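Long-range contacts in tartronate semialdehyde reductase (Salmonella typhimurium, PDB 1VPD), which probably catalyses the NAD(P)H-dependent reduction of tartronate semialdehyde (2-hydroxy-3-oxopropanoate) to D-glycerate, the last step of galactarate degradation: residues A[120-125]-A[170-175]; A[9-14]-A[63-68]. All coordinates share one frame; numbering follows the deposited sequence. Where two conformers were deposited one is given.

Contact 1 (A[120-125]-A[170-175])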
loop_
_atom_site.group_PDB
_atom_site.type_symbol
_atom_site.label_atom_id
_atom_site.label_comp_id
_atom_site.label_asym_id
_atom_site.label_seq_id
_atom_site.Cartn_x
_atom_site.Cartn_y
_atom_site.Cartn_z
HETATM N N MSE A 120 -12.827 13.311 -5.200
HETATM C CA MSE A 120 -11.950 12.280 -4.622
HETATM C C MSE A 120 -11.812 11.062 -5.526
HETATM O O MSE A 120 -12.796 10.602 -6.129
HETATM C CB MSE A 120 -12.464 11.834 -3.247
HETATM C CG MSE A 120 -11.562 10.821 -2.567
HETATM SE SE MSE A 120 -12.238 10.391 -0.822
HETATM C CE MSE A 120 -11.125 8.930 -0.344
ATOM N N LEU A 121 -10.583 10.576 -5.646
ATOM C CA LEU A 121 -10.300 9.258 -6.202
ATOM C C LEU A 121 -9.691 8.392 -5.096
ATOM O O LEU A 121 -8.885 8.885 -4.296
ATOM C CB LEU A 121 -9.287 9.317 -7.343
ATOM C CG LEU A 121 -9.598 10.187 -8.569
ATOM C CD1 LEU A 121 -8.394 10.234 -9.481
ATOM C CD2 LEU A 121 -10.802 9.627 -9.262
ATOM N N ASP A 122 -10.048 7.108 -5.077
ATOM C CA ASP A 122 -9.326 6.125 -4.277
ATOM C C ASP A 122 -8.398 5.348 -5.198
ATOM O O ASP A 122 -8.853 4.593 -6.053
ATOM C CB ASP A 122 -10.239 5.217 -3.429
ATOM C CG ASP A 122 -11.182 4.334 -4.233
ATOM O OD1 ASP A 122 -11.900 4.837 -5.136
ATOM O OD2 ASP A 122 -11.334 3.108 -3.967
ATOM N N ALA A 123 -7.096 5.593 -5.049
ATOM C CA ALA A 123 -6.070 5.077 -5.954
ATOM C C ALA A 123 -4.930 4.359 -5.210
ATOM O O ALA A 123 -3.765 4.771 -5.297
ATOM C CB ALA A 123 -5.507 6.216 -6.791
ATOM N N PRO A 124 -5.255 3.288 -4.484
ATOM C CA PRO A 124 -4.227 2.485 -3.827
ATOM C C PRO A 124 -3.314 1.800 -4.837
ATOM O O PRO A 124 -3.582 1.745 -6.051
ATOM C CB PRO A 124 -5.037 1.462 -3.007
ATOM C CG PRO A 124 -6.343 1.363 -3.709
ATOM C CD PRO A 124 -6.605 2.746 -4.251
ATOM N N VAL A 125 -2.204 1.298 -4.331
ATOM C CA VAL A 125 -1.124 0.830 -5.174
ATOM C C VAL A 125 -0.661 -0.547 -4.794
ATOM O O VAL A 125 -0.903 -1.018 -3.670
ATOM C CB VAL A 125 0.095 1.815 -5.141
ATOM C CG1 VAL A 125 -0.354 3.250 -5.336
ATOM C CG2 VAL A 125 0.889 1.710 -3.840
ATOM N N ALA A 170 -13.947 1.424 -5.519
ATOM C CA ALA A 170 -13.543 0.295 -6.346
ATOM C C ALA A 170 -12.049 0.118 -6.380
ATOM O O ALA A 170 -11.570 -1.007 -6.537
ATOM C CB ALA A 170 -14.102 0.408 -7.778
ATOM N N GLY A 171 -11.303 1.197 -6.201
ATOM C CA GLY A 171 -9.862 1.090 -6.064
ATOM C C GLY A 171 -9.515 0.214 -4.861
ATOM O O GLY A 171 -8.713 -0.715 -4.966
ATOM N N ASN A 172 -10.107 0.532 -3.723
ATOM C CA ASN A 172 -9.876 -0.252 -2.528
ATOM C C ASN A 172 -10.458 -1.646 -2.578
ATOM O O ASN A 172 -9.845 -2.550 -2.044
ATOM C CB ASN A 172 -10.266 0.512 -1.282
ATOM C CG ASN A 172 -9.145 1.466 -0.857
ATOM O OD1 ASN A 172 -8.026 1.025 -0.600
ATOM N ND2 ASN A 172 -9.424 2.759 -0.867
ATOM N N VAL A 173 -11.578 -1.866 -3.272
ATOM C CA VAL A 173 -12.035 -3.247 -3.450
ATOM C C VAL A 173 -10.978 -4.026 -4.230
ATOM O O VAL A 173 -10.655 -5.154 -3.892
ATOM C CB VAL A 173 -13.414 -3.324 -4.170
ATOM C CG1 VAL A 173 -13.754 -4.754 -4.560
ATOM C CG2 VAL A 173 -14.491 -2.768 -3.311
ATOM N N THR A 174 -10.422 -3.410 -5.275
ATOM C CA THR A 174 -9.402 -4.039 -6.097
ATOM C C THR A 174 -8.156 -4.305 -5.259
ATOM O O THR A 174 -7.543 -5.374 -5.369
ATOM C CB THR A 174 -9.099 -3.161 -7.327
ATOM O OG1 THR A 174 -10.295 -2.984 -8.103
ATOM C CG2 THR A 174 -8.108 -3.837 -8.269
ATOM N N LYS A 175 -7.805 -3.349 -4.408
ATOM C CA LYS A 175 -6.685 -3.528 -3.478
ATOM C C LYS A 175 -6.935 -4.658 -2.456
ATOM O O LYS A 175 -5.991 -5.345 -2.080
ATOM C CB LYS A 175 -6.330 -2.215 -2.773
ATOM C CG LYS A 175 -5.145 -2.300 -1.801
ATOM C CD LYS A 175 -3.813 -2.709 -2.446
ATOM C CE LYS A 175 -2.639 -2.467 -1.497
ATOM N NZ LYS A 175 -1.359 -3.067 -2.003
#
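Lys175 reaches from the first turns of helix 170-198 past Pro124 to the backbone of Val125. Its CB lies 3.7 Å from Pro124 CG, and its CG, anti to the backbone N (chi1 -179°), rests 4.0 Å from Pro124 CB. The chain bends at the next torsion and is extended beyond it, which carries CD and then CE alongside Val125 O. At the tip, NZ donates to Val125 O over 2.7 Å, in the plane of that carbonyl. NZ is also hydrogen-bonded to a bound L-tartaric acid, probably from the crystallisation liquor, and the Lys175 side chain lies beside that of Ser100. Lys175 is the predicted active-site lysine and Ser100 a predicted NAD-binding residue, consistent with a pocket at the junction of the Rossmann-type domain and the helical domain, as in the 3-hydroxyisobutyrate dehydrogenase family. Strand 120-122 runs nearly parallel to helix 170-175, their axes 10° apart in direction. Asp122 points at the start of this helix: its OD2 accepts from Asn172 N (2.9 Å) on the anti side, 27° out of the carboxylate plane, while OD1 accepts from Gly169 N. A carboxylate so close to the helix N-terminus would probably be favoured in its charged form. Gly171 brings the backbones close, since a CB here would clash with Asp122 O. Pro124 CG sits 3.4 Å from Gly171 O and also touches Asn172 OD1, which accepts from Ile101 N; the carboxamide's ND2 lies 3.6 Å from Asp122 CB.

Contact 2 (A[9-14]-A[63-68])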
loop_
_atom_site.group_PDB
_atom_site.type_symbol
_atom_site.label_atom_id
_atom_site.label_comp_id
_atom_site.label_asym_id
_atom_site.label_seq_id
_atom_site.Cartn_x
_atom_site.Cartn_y
_atom_site.Cartn_z
ATOM N N GLY A 9 -0.146 18.584 -3.663
ATOM C CA GLY A 9 0.030 18.314 -2.254
ATOM C C GLY A 9 0.401 16.852 -2.111
ATOM O O GLY A 9 -0.071 16.043 -2.898
ATOM N N PHE A 10 1.237 16.524 -1.131
ATOM C CA PHE A 10 1.569 15.117 -0.867
ATOM C C PHE A 10 1.734 14.935 0.626
ATOM O O PHE A 10 2.669 15.482 1.222
ATOM C CB PHE A 10 2.834 14.717 -1.628
ATOM C CG PHE A 10 2.946 13.238 -1.899
ATOM C CD1 PHE A 10 2.942 12.773 -3.200
ATOM C CD2 PHE A 10 3.053 12.323 -0.862
ATOM C CE1 PHE A 10 3.061 11.418 -3.475
ATOM C CE2 PHE A 10 3.152 10.948 -1.142
ATOM C CZ PHE A 10 3.173 10.518 -2.450
ATOM N N ILE A 11 0.823 14.182 1.253
ATOM C CA ILE A 11 0.818 14.023 2.692
ATOM C C ILE A 11 0.978 12.533 2.988
ATOM O O ILE A 11 0.109 11.739 2.626
ATOM C CB ILE A 11 -0.480 14.558 3.307
ATOM C CG1 ILE A 11 -0.663 16.047 2.975
ATOM C CG2 ILE A 11 -0.461 14.376 4.803
ATOM C CD1 ILE A 11 -1.980 16.617 3.418
ATOM N N GLY A 12 2.076 12.191 3.657
ATOM C CA GLY A 12 2.424 10.822 3.996
ATOM C C GLY A 12 3.662 10.418 3.235
ATOM O O GLY A 12 3.587 10.051 2.072
ATOM N N LEU A 13 4.812 10.516 3.900
ATOM C CA LEU A 13 6.124 10.322 3.301
ATOM C C LEU A 13 6.809 9.119 3.951
ATOM O O LEU A 13 7.984 9.164 4.360
ATOM C CB LEU A 13 6.967 11.596 3.476
ATOM C CG LEU A 13 6.345 12.858 2.892
ATOM C CD1 LEU A 13 7.232 14.058 3.196
ATOM C CD2 LEU A 13 6.097 12.722 1.388
ATOM N N GLY A 14 6.060 8.025 4.052
ATOM C CA GLY A 14 6.579 6.805 4.654
ATOM C C GLY A 14 7.324 5.930 3.646
ATOM O O GLY A 14 7.833 6.399 2.622
ATOM N N ASP A 63 -4.259 22.417 -5.946
ATOM C CA ASP A 63 -5.552 22.053 -6.545
ATOM C C ASP A 63 -5.787 20.551 -6.492
ATOM O O ASP A 63 -6.898 20.093 -6.741
ATOM C CB ASP A 63 -5.602 22.435 -8.027
ATOM C CG ASP A 63 -5.616 23.935 -8.264
ATOM O OD1 ASP A 63 -6.207 24.689 -7.459
ATOM O OD2 ASP A 63 -5.065 24.420 -9.270
ATOM N N VAL A 64 -4.711 19.810 -6.257
ATOM C CA VAL A 64 -4.776 18.348 -6.107
ATOM C C VAL A 64 -3.829 17.939 -4.987
ATOM O O VAL A 64 -2.725 18.487 -4.851
ATOM C CB VAL A 64 -4.462 17.605 -7.433
ATOM C CG1 VAL A 64 -3.048 17.903 -7.916
ATOM C CG2 VAL A 64 -4.683 16.079 -7.283
ATOM N N ILE A 65 -4.265 16.986 -4.170
ATOM C CA ILE A 65 -3.502 16.538 -3.015
ATOM C C ILE A 65 -3.520 15.022 -3.041
ATOM O O ILE A 65 -4.586 14.429 -3.183
ATOM C CB ILE A 65 -4.140 17.019 -1.698
ATOM C CG1 ILE A 65 -4.188 18.547 -1.646
ATOM C CG2 ILE A 65 -3.349 16.517 -0.496
ATOM C CD1 ILE A 65 -5.529 19.084 -1.325
ATOM N N ILE A 66 -2.349 14.419 -2.935
ATOM C CA ILE A 66 -2.219 12.969 -2.711
ATOM C C ILE A 66 -2.017 12.680 -1.223
ATOM O O ILE A 66 -1.219 13.338 -0.564
ATOM C CB ILE A 66 -1.024 12.424 -3.532
ATOM C CG1 ILE A 66 -1.322 12.505 -5.024
ATOM C CG2 ILE A 66 -0.627 10.986 -3.099
ATOM C CD1 ILE A 66 -0.073 12.447 -5.879
ATOM N N THR A 67 -2.724 11.673 -0.693
ATOM C CA THR A 67 -2.437 11.157 0.653
ATOM C C THR A 67 -1.931 9.731 0.517
ATOM O O THR A 67 -2.405 8.993 -0.333
ATOM C CB THR A 67 -3.654 11.187 1.578
ATOM O OG1 THR A 67 -4.828 10.695 0.898
ATOM C CG2 THR A 67 -3.997 12.626 1.982
HETATM N N MSE A 68 -0.947 9.373 1.332
HETATM C CA MSE A 68 -0.430 8.007 1.402
HETATM C C MSE A 68 -0.242 7.707 2.882
HETATM O O MSE A 68 0.816 7.969 3.457
HETATM C CB MSE A 68 0.864 7.855 0.593
HETATM C CG MSE A 68 1.556 6.469 0.635
HETATM SE SE MSE A 68 0.331 5.059 0.414
HETATM C CE MSE A 68 0.701 4.525 -1.335
HETATM O O HOH W 1 3.288 7.417 4.145
#
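Val64 opens the pairing with strand 9-11: its O accepts from Gly9 N over 2.8 Å. Ile65 lies beside Gly9, where a CB would clash with Ile65 CG1, and its CG2 meets Ile11 CD1 at 4.1 Å, the two side chains side by side and pointing the same way. Ile66 grips the neighbouring strand through both backbone polar atoms, N donating to Gly9 O and O accepting from Ile11 N. With CG2 anti to the backbone N, its methyl sits over one face of the Phe10 ring, 3.9 Å from the centroid and 17° off the normal, a CH-pi contact. Thr67 turns to the same face of the sheet as Ile11; its CA-H approaches Ile11 O at 3.3 Å, while OG1 is hydrogen-bonded to Asp97 OD1. Met68, a selenomethionine, donates from N to Ile11 O, and its O accepts from a water that itself accepts from Gly14 N. Met68 O also takes a CA-H...O contact from Gly12, at the start of the predicted NAD-binding, glycine-rich turn. Four backbone hydrogen bonds run the length of the pairing, while Gly9 and Gly12 permit the close approach.

The centres of the two contacts lie about 15 Å apart, and both draw on one mixed sheet. Contact 2 pairs its neighbouring strands 7-11 and 64-67; strand 94-97 separates these from strand 119-126, on which contact 1 packs the start of helix 170-198. Along the chain they are in series, contact 2 closing before contact 1 opens. They nevertheless touch, Val125 CG2 lying 3.8 Å from Met68 CE. Contact 2 belongs to the Rossmann-type core around the predicted cofactor turn, whereas contact 1 joins that core to the long helix bearing the predicted catalytic lysine. Their meeting is consistent with cofactor and substrate being brought together at the C-terminal ends of the parallel strands.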